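Local coordinates for protein alpha-L-rhamnosidase (Streptomyces avermitilis, PDB 3W5M) that releases terminal alpha-L-rhamnose from plant rhamnosides, including the citrus flavonoids naringin, rutin and hesperidin and the proteoglycan gum arabic, at residues P79-P82 with R83-Y86; P345-T348 with D349-K352; V591-S595 with A596-F600; T654-S657 with A658-L661; Y710-R713 with Q714-A717. One frame throughout, in Å; residues are numbered along the deposited sequence.

Contact 1 of 5, residues P79-P82 with R83-Y86; sequences PLKP and RTRY
Y86 holds CG beside its backbone N (chi1 -69°), which swings the phenol back over the incoming loop, and L80, with CG placed likewise (chi1 -56°), sends CD2 down onto the ring. This is a tyrosine corner, with the L-x-P-x-T-x-Y sequence known from fibronectin type III domains, at the start of strand 85-94 in the N-terminal immunoglobulin-like domain. The phenol oxygen Y86 OH accepts K81 N at 2.8 Å, almost perfectly straight at 175°, so the backbone five residues earlier is tied to the tip of the ring. Both faces of the Y86 ring are covered. L80 CD2 makes a CH-pi contact, 3.7 Å from the ring centroid, and on the opposite face T84 CG2 sits 3.6 Å above the plane of Y86, displaced toward the rim. R83 takes the left-handed backbone conformation that turns the chain here, while its guanidinium reaches away to a salt bridge with E404. Within the bend the K81 chain folds over so that NZ gives a weak 3.2 Å hydrogen bond to T84 OG1. That hydroxyl is itself a donor: T84 OG1 lies 2.9 Å from P82 O, coming from above the carbonyl plane.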
loop_
_atom_site.group_PDB
_atom_site.type_symbol
_atom_site.label_atom_id
_atom_site.label_comp_id
_atom_site.label_asym_id
_atom_site.label_seq_id
_atom_site.Cartn_x
_atom_site.Cartn_y
_atom_site.Cartn_z
ATOM N N PRO A 79 -30.053 18.829 -3.606
ATOM C CA PRO A 79 -28.756 18.475 -4.203
ATOM C C PRO A 79 -27.632 19.417 -3.762
ATOM O O PRO A 79 -27.798 20.638 -3.798
ATOM C CB PRO A 79 -29.021 18.647 -5.692
ATOM C CG PRO A 79 -30.472 18.333 -5.839
ATOM C CD PRO A 79 -31.104 18.973 -4.640
ATOM N N LEU A 80 -26.491 18.850 -3.365
ATOM C CA LEU A 80 -25.324 19.665 -2.996
ATOM C C LEU A 80 -24.624 20.280 -4.210
ATOM O O LEU A 80 -24.603 19.682 -5.295
ATOM C CB LEU A 80 -24.316 18.812 -2.203
ATOM C CG LEU A 80 -24.820 18.103 -0.946
ATOM C CD1 LEU A 80 -23.707 17.210 -0.389
ATOM C CD2 LEU A 80 -25.248 19.128 0.085
ATOM N N LYS A 81 -24.066 21.473 -4.017
ATOM C CA LYS A 81 -23.316 22.200 -5.030
ATOM C C LYS A 81 -21.818 21.957 -4.806
ATOM O O LYS A 81 -21.395 21.691 -3.652
ATOM C CB LYS A 81 -23.558 23.718 -4.915
ATOM C CG LYS A 81 -24.995 24.199 -5.092
ATOM C CD LYS A 81 -25.036 25.721 -5.189
ATOM C CE LYS A 81 -24.881 26.440 -3.852
ATOM N NZ LYS A 81 -23.483 26.881 -3.535
ATOM N N PRO A 82 -21.016 22.084 -5.879
ATOM C CA PRO A 82 -19.551 21.970 -5.785
ATOM C C PRO A 82 -18.902 23.141 -5.019
ATOM O O PRO A 82 -19.486 24.224 -4.923
ATOM C CB PRO A 82 -19.085 21.994 -7.242
ATOM C CG PRO A 82 -20.310 21.783 -8.080
ATOM C CD PRO A 82 -21.471 22.258 -7.271
ATOM N N ARG A 83 -17.702 22.900 -4.495
ATOM C CA ARG A 83 -16.874 23.923 -3.826
ATOM C C ARG A 83 -17.589 24.624 -2.680
ATOM O O ARG A 83 -17.366 25.826 -2.463
ATOM C CB ARG A 83 -16.464 25.032 -4.785
ATOM C CG ARG A 83 -15.821 24.656 -6.073
ATOM C CD ARG A 83 -15.926 25.896 -6.956
ATOM N NE ARG A 83 -15.062 25.696 -8.088
ATOM C CZ ARG A 83 -15.464 25.241 -9.269
ATOM N NH1 ARG A 83 -16.746 24.977 -9.488
ATOM N NH2 ARG A 83 -14.568 25.057 -10.214
ATOM N N THR A 84 -18.463 23.919 -1.977
ATOM C CA THR A 84 -19.262 24.585 -0.955
ATOM C C THR A 84 -19.086 23.974 0.402
ATOM O O THR A 84 -19.122 22.743 0.543
ATOM C CB THR A 84 -20.727 24.613 -1.374
ATOM O OG1 THR A 84 -20.811 25.316 -2.606
ATOM C CG2 THR A 84 -21.620 25.330 -0.333
ATOM N N ARG A 85 -18.886 24.834 1.402
ATOM C CA ARG A 85 -18.842 24.354 2.787
ATOM C C ARG A 85 -20.252 24.252 3.394
ATOM O O ARG A 85 -21.035 25.213 3.354
ATOM C CB ARG A 85 -17.890 25.211 3.635
ATOM C CG ARG A 85 -17.734 24.721 5.078
ATOM C CD ARG A 85 -16.553 25.411 5.775
ATOM N NE ARG A 85 -15.291 25.030 5.159
ATOM C CZ ARG A 85 -14.093 25.151 5.723
ATOM N NH1 ARG A 85 -13.974 25.706 6.930
ATOM N NH2 ARG A 85 -13.017 24.736 5.060
ATOM N N TYR A 86 -20.604 23.071 3.892
ATOM C CA TYR A 86 -21.891 22.837 4.517
ATOM C C TYR A 86 -21.728 22.628 6.008
ATOM O O TYR A 86 -21.027 21.709 6.441
ATOM C CB TYR A 86 -22.586 21.621 3.902
ATOM C CG TYR A 86 -23.016 21.883 2.481
ATOM C CD1 TYR A 86 -24.228 22.541 2.210
ATOM C CD2 TYR A 86 -22.202 21.540 1.402
ATOM C CE1 TYR A 86 -24.615 22.810 0.902
ATOM C CE2 TYR A 86 -22.595 21.811 0.085
ATOM C CZ TYR A 86 -23.802 22.434 -0.153
ATOM O OH TYR A 86 -24.206 22.694 -1.449
#

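Contact 2 of 5, residues P345-T348 with D349-K352; sequences PGWT and DYRK
Y350 lays its ring back along the loop that holds it, and its phenol OH donates to G346 O at 2.8 Å, tilted from the carbonyl plane. This is the tight part. T348 O sits over the middle of one ring face, 3.3 Å above the plane of Y350, and the same ring has W347 CD1 obliquely against it, 4.0 Å from Y350 CE2. The indole and phenol planes are only 25° apart but offset along their planes, so the rings barely overlap; W380 stacks on the indole instead, and Y393 meets the Y350 ring edge-to-face. With an alanine in place of Y350, G346 O would probably lose this donor, and the space under T348 O would be left unfilled. The other end is looser and reaches solvent at R351. There D349, its CG anti to the backbone N (chi1 174°), makes an Asx turn: OD1 accepts R351 N at 3.1 Å and, from the opposite face of the carboxylate, R351 NE at 2.9 Å in a salt bridge. The loop joins strands 336-337 and 353-360 of the rhamnosidase N-terminal domain and borders the catalytic centre, with the W347 side chain about 8 Å from that of the rhamnose-binding D630 and about 9 Å from that of E636, the probable proton donor.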
loop_
_atom_site.group_PDB
_atom_site.type_symbol
_atom_site.label_atom_id
_atom_site.label_comp_id
_atom_site.label_asym_id
_atom_site.label_seq_id
_atom_site.Cartn_x
_atom_site.Cartn_y
_atom_site.Cartn_z
ATOM N N PRO A 345 -1.032 11.225 -6.079
ATOM C CA PRO A 345 -2.399 11.028 -5.673
ATOM C C PRO A 345 -2.674 9.575 -5.248
ATOM O O PRO A 345 -3.797 9.273 -4.882
ATOM C CB PRO A 345 -3.176 11.346 -6.958
ATOM C CG PRO A 345 -2.280 10.910 -8.059
ATOM C CD PRO A 345 -0.855 11.052 -7.532
ATOM N N GLY A 346 -1.677 8.700 -5.314
ATOM C CA GLY A 346 -1.913 7.280 -4.977
ATOM C C GLY A 346 -2.153 6.470 -6.247
ATOM O O GLY A 346 -2.147 7.025 -7.340
ATOM N N TRP A 347 -2.371 5.155 -6.086
ATOM C CA TRP A 347 -2.457 4.225 -7.193
ATOM C C TRP A 347 -3.914 3.819 -7.428
ATOM O O TRP A 347 -4.574 3.272 -6.537
ATOM C CB TRP A 347 -1.685 2.948 -6.845
ATOM C CG TRP A 347 -1.520 1.963 -7.962
ATOM C CD1 TRP A 347 -1.837 2.122 -9.276
ATOM C CD2 TRP A 347 -0.884 0.683 -7.852
ATOM N NE1 TRP A 347 -1.472 1.002 -9.995
ATOM C CE2 TRP A 347 -0.905 0.096 -9.139
ATOM C CE3 TRP A 347 -0.358 -0.047 -6.773
ATOM C CZ2 TRP A 347 -0.383 -1.181 -9.388
ATOM C CZ3 TRP A 347 0.186 -1.292 -7.015
ATOM C CH2 TRP A 347 0.161 -1.859 -8.314
ATOM N N THR A 348 -4.387 4.148 -8.618
ATOM C CA THR A 348 -5.642 3.614 -9.158
ATOM C C THR A 348 -5.373 3.107 -10.580
ATOM O O THR A 348 -4.287 3.352 -11.143
ATOM C CB THR A 348 -6.772 4.656 -9.165
ATOM O OG1 THR A 348 -6.319 5.870 -9.796
ATOM C CG2 THR A 348 -7.259 4.957 -7.717
ATOM N N ASP A 349 -6.342 2.405 -11.192
ATOM C CA ASP A 349 -6.188 2.150 -12.621
ATOM C C ASP A 349 -6.404 3.468 -13.385
ATOM O O ASP A 349 -7.562 3.878 -13.644
ATOM C CB ASP A 349 -7.156 1.045 -13.114
ATOM C CG ASP A 349 -7.115 0.858 -14.651
ATOM O OD1 ASP A 349 -6.387 1.570 -15.382
ATOM O OD2 ASP A 349 -7.866 -0.014 -15.147
ATOM N N TYR A 350 -5.299 4.128 -13.757
ATOM C CA TYR A 350 -5.369 5.483 -14.303
ATOM C C TYR A 350 -6.148 5.630 -15.624
ATOM O O TYR A 350 -6.503 6.735 -16.023
ATOM C CB TYR A 350 -3.972 6.063 -14.474
ATOM C CG TYR A 350 -3.186 6.085 -13.178
ATOM C CD1 TYR A 350 -3.514 6.964 -12.145
ATOM C CD2 TYR A 350 -2.110 5.201 -12.983
ATOM C CE1 TYR A 350 -2.773 6.963 -10.942
ATOM C CE2 TYR A 350 -1.393 5.192 -11.802
ATOM C CZ TYR A 350 -1.711 6.100 -10.794
ATOM O OH TYR A 350 -0.955 6.071 -9.630
ATOM N N ARG A 351 -6.379 4.526 -16.307
ATOM C CA ARG A 351 -7.235 4.538 -17.500
ATOM C C ARG A 351 -8.685 4.797 -17.079
ATOM O O ARG A 351 -9.433 5.469 -17.793
ATOM C CB ARG A 351 -7.161 3.193 -18.212
ATOM C CG ARG A 351 -5.808 2.852 -18.831
ATOM C CD ARG A 351 -5.664 1.355 -19.089
ATOM N NE ARG A 351 -5.410 0.569 -17.874
ATOM C CZ ARG A 351 -5.256 -0.756 -17.853
ATOM N NH1 ARG A 351 -5.325 -1.448 -18.990
ATOM N NH2 ARG A 351 -5.025 -1.397 -16.700
ATOM N N LYS A 352 -9.080 4.266 -15.920
ATOM C CA LYS A 352 -10.459 4.381 -15.455
ATOM C C LYS A 352 -10.697 5.547 -14.519
ATOM O O LYS A 352 -11.751 6.194 -14.594
ATOM C CB LYS A 352 -10.923 3.068 -14.815
ATOM C CG LYS A 352 -10.957 1.934 -15.842
ATOM C CD LYS A 352 -11.660 0.708 -15.317
ATOM C CE LYS A 352 -11.800 -0.328 -16.415
ATOM N NZ LYS A 352 -12.693 -1.417 -15.930
#

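Contact 3 of 5, residues V591-S595 with A596-F600; sequences VMHTS and APFTF
At the end of strand 587-594 the chain bends through an inverse gamma turn centred on S595, A596 N bonding back to T594 O at 2.9 Å with a bent N-H...O angle of 131°. H593 braces the same carbonyl from the other face. Its CG lies in the crowded position between the backbone N and the carbonyl carbon (chi1 51°), which curls the imidazole forward along its own chain until ND1, with the acceptor in the ring plane, donates to T594 O at 2.9 Å. Backbone and imidazole thus both donate to this one oxygen. The far side of the imidazole meets F598: H593 NE2 comes up at the edge of the phenyl ring, 4.0 Å from F598 CZ. The two ring planes stand at 86°, centroids 5.7 Å apart, and meet obliquely. R621 of helix 607-622 touches both side chains, and M655 packs on F598. A leucine at H593 would probably cost T594 O the imidazole donor and leave the F598 ring without this flat neighbour, freer to turn. S595 directs OG to P479 O. What the bend achieves is a passage between domains: strand 587-594, from the sheet of the concanavalin-like beta-sandwich, runs through it toward the six-hairpin glycosidase domain, the (alpha/alpha)6 barrel.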
loop_
_atom_site.group_PDB
_atom_site.type_symbol
_atom_site.label_atom_id
_atom_site.label_comp_id
_atom_site.label_asym_id
_atom_site.label_seq_id
_atom_site.Cartn_x
_atom_site.Cartn_y
_atom_site.Cartn_z
ATOM N N VAL A 591 7.767 6.996 9.155
ATOM C CA VAL A 591 6.774 5.927 8.919
ATOM C C VAL A 591 5.571 6.529 8.172
ATOM O O VAL A 591 4.934 7.451 8.690
ATOM C CB VAL A 591 6.305 5.359 10.266
ATOM C CG1 VAL A 591 5.210 4.298 10.091
ATOM C CG2 VAL A 591 7.498 4.763 11.024
ATOM N N MET A 592 5.276 6.000 6.978
ATOM C CA MET A 592 4.209 6.507 6.120
ATOM C C MET A 592 3.147 5.468 5.862
ATOM O O MET A 592 3.485 4.338 5.564
ATOM C CB MET A 592 4.784 6.882 4.766
ATOM C CG MET A 592 5.677 8.091 4.844
ATOM S SD MET A 592 6.483 8.401 3.253
ATOM C CE MET A 592 7.711 9.599 3.817
ATOM N N HIS A 593 1.878 5.875 5.951
ATOM C CA HIS A 593 0.742 4.992 5.593
ATOM C C HIS A 593 -0.511 5.820 5.439
ATOM O O HIS A 593 -0.498 7.044 5.645
ATOM C CB HIS A 593 0.531 3.846 6.628
ATOM C CG HIS A 593 0.450 4.290 8.056
ATOM N ND1 HIS A 593 -0.678 4.873 8.600
ATOM C CD2 HIS A 593 1.335 4.156 9.079
ATOM C CE1 HIS A 593 -0.465 5.121 9.884
ATOM N NE2 HIS A 593 0.744 4.685 10.200
ATOM N N THR A 594 -1.598 5.169 5.025
ATOM C CA THR A 594 -2.880 5.851 4.981
ATOM C C THR A 594 -3.229 6.597 6.288
ATOM O O THR A 594 -2.987 6.097 7.401
ATOM C CB THR A 594 -4.008 4.890 4.555
ATOM O OG1 THR A 594 -5.210 5.650 4.325
ATOM C CG2 THR A 594 -4.267 3.838 5.594
ATOM N N SER A 595 -3.796 7.800 6.153
ATOM C CA SER A 595 -4.116 8.620 7.318
ATOM C C SER A 595 -5.428 8.144 7.870
ATOM O O SER A 595 -6.488 8.690 7.550
ATOM C CB SER A 595 -4.146 10.121 6.958
ATOM O OG SER A 595 -4.838 10.363 5.705
ATOM N N ALA A 596 -5.368 7.072 8.659
ATOM C CA ALA A 596 -6.539 6.551 9.355
ATOM C C ALA A 596 -6.102 6.260 10.774
ATOM O O ALA A 596 -4.949 5.879 10.986
ATOM C CB ALA A 596 -7.054 5.278 8.668
ATOM N N PRO A 597 -6.995 6.466 11.762
ATOM C CA PRO A 597 -6.631 6.242 13.158
ATOM C C PRO A 597 -6.496 4.757 13.500
ATOM O O PRO A 597 -7.133 3.904 12.865
ATOM C CB PRO A 597 -7.820 6.833 13.946
ATOM C CG PRO A 597 -8.951 6.929 12.968
ATOM C CD PRO A 597 -8.351 7.038 11.603
ATOM N N PHE A 598 -5.657 4.455 14.496
ATOM C CA PHE A 598 -5.655 3.115 15.087
ATOM C C PHE A 598 -6.853 2.999 16.015
ATOM O O PHE A 598 -7.200 3.940 16.705
ATOM C CB PHE A 598 -4.332 2.852 15.831
ATOM C CG PHE A 598 -3.160 2.767 14.901
ATOM C CD1 PHE A 598 -2.467 3.929 14.531
ATOM C CD2 PHE A 598 -2.810 1.548 14.323
ATOM C CE1 PHE A 598 -1.425 3.849 13.608
ATOM C CE2 PHE A 598 -1.756 1.464 13.411
ATOM C CZ PHE A 598 -1.067 2.621 13.057
ATOM N N THR A 599 -7.515 1.849 16.004
ATOM C CA THR A 599 -8.810 1.762 16.661
ATOM C C THR A 599 -8.911 0.594 17.644
ATOM O O THR A 599 -10.011 0.266 18.103
ATOM C CB THR A 599 -9.950 1.623 15.621
ATOM O OG1 THR A 599 -9.623 0.567 14.715
ATOM C CG2 THR A 599 -10.137 2.956 14.832
ATOM N N PHE A 600 -7.789 -0.030 17.988
ATOM C CA PHE A 600 -7.837 -1.110 18.974
ATOM C C PHE A 600 -6.643 -1.118 19.900
ATOM O O PHE A 600 -5.516 -1.396 19.465
ATOM C CB PHE A 600 -7.976 -2.489 18.301
ATOM C CG PHE A 600 -8.607 -3.536 19.199
ATOM C CD1 PHE A 600 -7.840 -4.270 20.101
ATOM C CD2 PHE A 600 -9.988 -3.776 19.152
ATOM C CE1 PHE A 600 -8.433 -5.218 20.929
ATOM C CE2 PHE A 600 -10.571 -4.726 19.976
ATOM C CZ PHE A 600 -9.791 -5.443 20.864
#

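Contact 4 of 5, residues T654-S657 with A658-L661; sequences TMES and ARFL
E656 and R659 run across each other at about a right angle, and the carboxylate divides its two oxygens between side chain and backbone. OE1 takes the salt bridge. R659 presents the side of its guanidinium, NE at 3.0 Å and NH2 at 3.0 Å from E656 OE1, with that oxygen lying almost in the guanidinium plane; the carboxylate itself is twisted 42° against it. OE2 turns to the helix start and accepts R659 N at 3.0 Å, a nearly straight bond that meets the oxygen close to its C-O axis. Two bends allow this. E656 leaves the backbone with CG anti to its N and then kinks sharply at chi2 (-93°), while R659 folds at chi3 (-67°) to bring its head back over the first turn. The result is a capping interaction at the N-terminus of helix 658-671, where a short connection leads in from helix 641-654 of the (alpha/alpha)6 barrel. Lying at this end of a helix, the buried carboxylate is likely to be stabilised in its charged form, with R659 adding a second positive influence. R659 NH2 also reaches S595 O, so the charged pair is tied to the chain beside it. A water extends the cap on the backbone side: it donates to E656 O at 2.7 Å and accepts from F660 N at 3.0 Å. The F660 ring stacks on F624. Regular helical bonding begins with L661 N to S657 O, and beside it L661 CD1 rests 4.0 Å from S657 CB.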
loop_
_atom_site.group_PDB
_atom_site.type_symbol
_atom_site.label_atom_id
_atom_site.label_comp_id
_atom_site.label_asym_id
_atom_site.label_seq_id
_atom_site.Cartn_x
_atom_site.Cartn_y
_atom_site.Cartn_z
ATOM N N THR A 654 -8.124 -3.156 14.038
ATOM C CA THR A 654 -6.954 -2.404 14.488
ATOM C C THR A 654 -6.793 -0.999 13.904
ATOM O O THR A 654 -6.209 -0.157 14.560
ATOM C CB THR A 654 -5.678 -3.208 14.322
ATOM O OG1 THR A 654 -5.791 -3.942 13.112
ATOM C CG2 THR A 654 -5.535 -4.214 15.491
ATOM N N MET A 655 -7.311 -0.747 12.701
ATOM C CA MET A 655 -7.361 0.627 12.162
ATOM C C MET A 655 -8.729 0.853 11.550
ATOM O O MET A 655 -9.413 -0.108 11.164
ATOM C CB MET A 655 -6.335 0.823 11.054
ATOM C CG MET A 655 -4.901 0.666 11.493
ATOM S SD MET A 655 -3.714 0.829 10.142
ATOM C CE MET A 655 -3.718 2.601 9.798
ATOM N N GLU A 656 -9.140 2.111 11.490
ATOM C CA GLU A 656 -10.316 2.461 10.704
ATOM C C GLU A 656 -9.981 2.130 9.244
ATOM O O GLU A 656 -9.181 2.799 8.604
ATOM C CB GLU A 656 -10.713 3.925 10.889
ATOM C CG GLU A 656 -11.976 4.296 10.091
ATOM C CD GLU A 656 -11.676 4.874 8.710
ATOM O OE1 GLU A 656 -11.046 5.954 8.638
ATOM O OE2 GLU A 656 -12.076 4.268 7.669
ATOM N N SER A 657 -10.573 1.048 8.743
ATOM C CA SER A 657 -10.217 0.497 7.443
ATOM C C SER A 657 -11.335 0.679 6.423
ATOM O O SER A 657 -11.188 0.271 5.268
ATOM C CB SER A 657 -9.852 -1.006 7.578
ATOM O OG SER A 657 -8.689 -1.156 8.393
ATOM N N ALA A 658 -12.423 1.361 6.816
ATOM C CA ALA A 658 -13.560 1.533 5.905
ATOM C C ALA A 658 -13.237 2.352 4.666
ATOM O O ALA A 658 -13.509 1.927 3.558
ATOM C CB ALA A 658 -14.750 2.130 6.637
ATOM N N ARG A 659 -12.680 3.553 4.828
ATOM C CA ARG A 659 -12.396 4.341 3.647
ATOM C C ARG A 659 -11.337 3.619 2.782
ATOM O O ARG A 659 -11.428 3.623 1.544
ATOM C CB ARG A 659 -11.871 5.720 4.045
ATOM C CG ARG A 659 -12.913 6.643 4.705
ATOM C CD ARG A 659 -12.223 7.955 5.117
ATOM N NE ARG A 659 -11.265 7.676 6.190
ATOM C CZ ARG A 659 -10.104 8.328 6.363
ATOM N NH1 ARG A 659 -9.742 9.310 5.550
ATOM N NH2 ARG A 659 -9.293 7.966 7.357
ATOM N N PHE A 660 -10.334 3.012 3.436
ATOM C CA PHE A 660 -9.204 2.412 2.708
ATOM C C PHE A 660 -9.677 1.227 1.865
ATOM O O PHE A 660 -9.367 1.145 0.680
ATOM C CB PHE A 660 -8.095 1.947 3.672
ATOM C CG PHE A 660 -6.772 1.646 2.984
ATOM C CD1 PHE A 660 -5.962 2.690 2.475
ATOM C CD2 PHE A 660 -6.336 0.334 2.846
ATOM C CE1 PHE A 660 -4.743 2.411 1.850
ATOM C CE2 PHE A 660 -5.123 0.042 2.220
ATOM C CZ PHE A 660 -4.323 1.088 1.726
ATOM N N LEU A 661 -10.433 0.329 2.484
ATOM C CA LEU A 661 -10.909 -0.854 1.748
ATOM C C LEU A 661 -12.098 -0.573 0.841
ATOM O O LEU A 661 -12.238 -1.233 -0.173
ATOM C CB LEU A 661 -11.145 -2.058 2.683
ATOM C CG LEU A 661 -9.839 -2.410 3.397
ATOM C CD1 LEU A 661 -10.176 -3.458 4.445
ATOM C CD2 LEU A 661 -8.740 -2.882 2.437
HETATM O O HOH W 1 -9.609 3.959 6.183
#

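Contact 5 of 5, residues Y710-R713 with Q714-A717; sequences YGDR and QVLA
D712 is the N-cap of helix 713-732, its side chain accepting from V715 N just after G711 has ended helix 698-710 with positive phi; both helices belong to the (alpha/alpha)6-barrel domain. Two hydrogen bonds cross this turn. D712 OD1 accepts V715 N at 3.0 Å, the donor standing well above the carboxylate plane, and A717 N bonds to R713 O at 3.1 Å and 171°, a helical bond from residue i to i+4. Beyond the turn, D712 OD1 also forms a salt bridge with R26, and OD2 takes a hydrogen bond from Y13 OH, so the cap links the barrel to the N-terminal immunoglobulin-like domain. R26 and Y13 probably help keep the carboxylate in its capping orientation. R713, lying at the surface, hydrogen-bonds through NH2 to E777 O. The van der Waals part is V715. Its CG2 lies beside the backbone N and anti to the carbonyl carbon, with CG1 anti to the N (chi1 167°), and that turns one methyl up against the capping group while the side chain also touches P703 and L706. D712 and V715 meet at about a right angle, V715 CG2 lying 3.4 Å from D712 CG.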
loop_
_atom_site.group_PDB
_atom_site.type_symbol
_atom_site.label_atom_id
_atom_site.label_comp_id
_atom_site.label_asym_id
_atom_site.label_seq_id
_atom_site.Cartn_x
_atom_site.Cartn_y
_atom_site.Cartn_z
ATOM N N TYR A 710 -18.407 -2.389 10.588
ATOM C CA TYR A 710 -18.869 -0.991 10.542
ATOM C C TYR A 710 -20.382 -0.879 10.359
ATOM O O TYR A 710 -20.957 0.176 10.616
ATOM C CB TYR A 710 -18.130 -0.156 9.479
ATOM C CG TYR A 710 -16.643 -0.191 9.689
ATOM C CD1 TYR A 710 -16.063 0.447 10.789
ATOM C CD2 TYR A 710 -15.811 -0.868 8.794
ATOM C CE1 TYR A 710 -14.687 0.400 10.995
ATOM C CE2 TYR A 710 -14.438 -0.925 8.995
ATOM C CZ TYR A 710 -13.874 -0.283 10.091
ATOM O OH TYR A 710 -12.489 -0.370 10.296
ATOM N N GLY A 711 -21.028 -1.965 9.941
ATOM C CA GLY A 711 -22.460 -1.882 9.651
ATOM C C GLY A 711 -22.708 -1.079 8.390
ATOM O O GLY A 711 -23.817 -0.561 8.194
ATOM N N ASP A 712 -21.689 -0.983 7.522
ATOM C CA ASP A 712 -21.747 -0.157 6.316
ATOM C C ASP A 712 -22.589 -0.806 5.222
ATOM O O ASP A 712 -22.074 -1.649 4.472
ATOM C CB ASP A 712 -20.322 0.080 5.784
ATOM C CG ASP A 712 -20.255 1.159 4.729
ATOM O OD1 ASP A 712 -21.144 1.224 3.853
ATOM O OD2 ASP A 712 -19.283 1.961 4.764
ATOM N N ARG A 713 -23.865 -0.408 5.109
ATOM C CA ARG A 713 -24.766 -1.018 4.115
ATOM C C ARG A 713 -24.409 -0.596 2.706
ATOM O O ARG A 713 -24.631 -1.336 1.778
ATOM C CB ARG A 713 -26.272 -0.724 4.402
ATOM C CG ARG A 713 -26.743 -1.299 5.743
ATOM C CD ARG A 713 -28.162 -0.879 6.129
ATOM N NE ARG A 713 -29.191 -1.743 5.541
ATOM C CZ ARG A 713 -29.931 -1.420 4.479
ATOM N NH1 ARG A 713 -29.755 -0.261 3.870
ATOM N NH2 ARG A 713 -30.841 -2.258 4.015
ATOM N N GLN A 714 -23.829 0.589 2.532
ATOM C CA GLN A 714 -23.495 1.041 1.194
ATOM C C GLN A 714 -22.421 0.167 0.532
ATOM O O GLN A 714 -22.457 -0.058 -0.680
ATOM C CB GLN A 714 -23.055 2.502 1.210
ATOM C CG GLN A 714 -22.689 3.056 -0.147
ATOM C CD GLN A 714 -22.432 4.551 -0.069
ATOM O OE1 GLN A 714 -23.376 5.340 -0.049
ATOM N NE2 GLN A 714 -21.155 4.950 -0.012
ATOM N N VAL A 715 -21.489 -0.325 1.339
ATOM C CA VAL A 715 -20.437 -1.204 0.836
ATOM C C VAL A 715 -21.068 -2.483 0.247
ATOM O O VAL A 715 -20.618 -2.964 -0.782
ATOM C CB VAL A 715 -19.434 -1.548 1.952
ATOM C CG1 VAL A 715 -18.541 -2.689 1.541
ATOM C CG2 VAL A 715 -18.559 -0.326 2.237
ATOM N N LEU A 716 -22.106 -2.999 0.898
ATOM C CA LEU A 716 -22.787 -4.193 0.373
ATOM C C LEU A 716 -23.558 -3.895 -0.900
ATOM O O LEU A 716 -23.463 -4.635 -1.886
ATOM C CB LEU A 716 -23.728 -4.793 1.415
ATOM C CG LEU A 716 -23.158 -5.284 2.741
ATOM C CD1 LEU A 716 -24.302 -5.915 3.516
ATOM C CD2 LEU A 716 -22.007 -6.278 2.540
ATOM N N ALA A 717 -24.325 -2.803 -0.897
ATOM C CA ALA A 717 -25.070 -2.434 -2.098
ATOM C C ALA A 717 -24.148 -2.262 -3.324
ATOM O O ALA A 717 -24.475 -2.688 -4.421
ATOM C CB ALA A 717 -25.937 -1.204 -1.838
#

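In the fold
Contacts 3 and 4 are the closest pair, with centres 9 Å apart: T599 N lies 2.8 Å from T654 O, and A596 CB packs on E656 O. Contact 5 touches contact 4 alone, where Y710 OH is 2.8 Å from S657 N; from contact 3 its nearest atoms stay about 5 Å off. Contact 2 touches none of the others, its nearest atoms being about 8 Å from contact 4, yet it stands nearest the catalytic centre; L661 in contact 4 is about 10 Å, side chain to side chain, from the rhamnose-binding D643. Contact 1 is peripheral, its nearest atoms about 12 Å from contact 5, in a different domain.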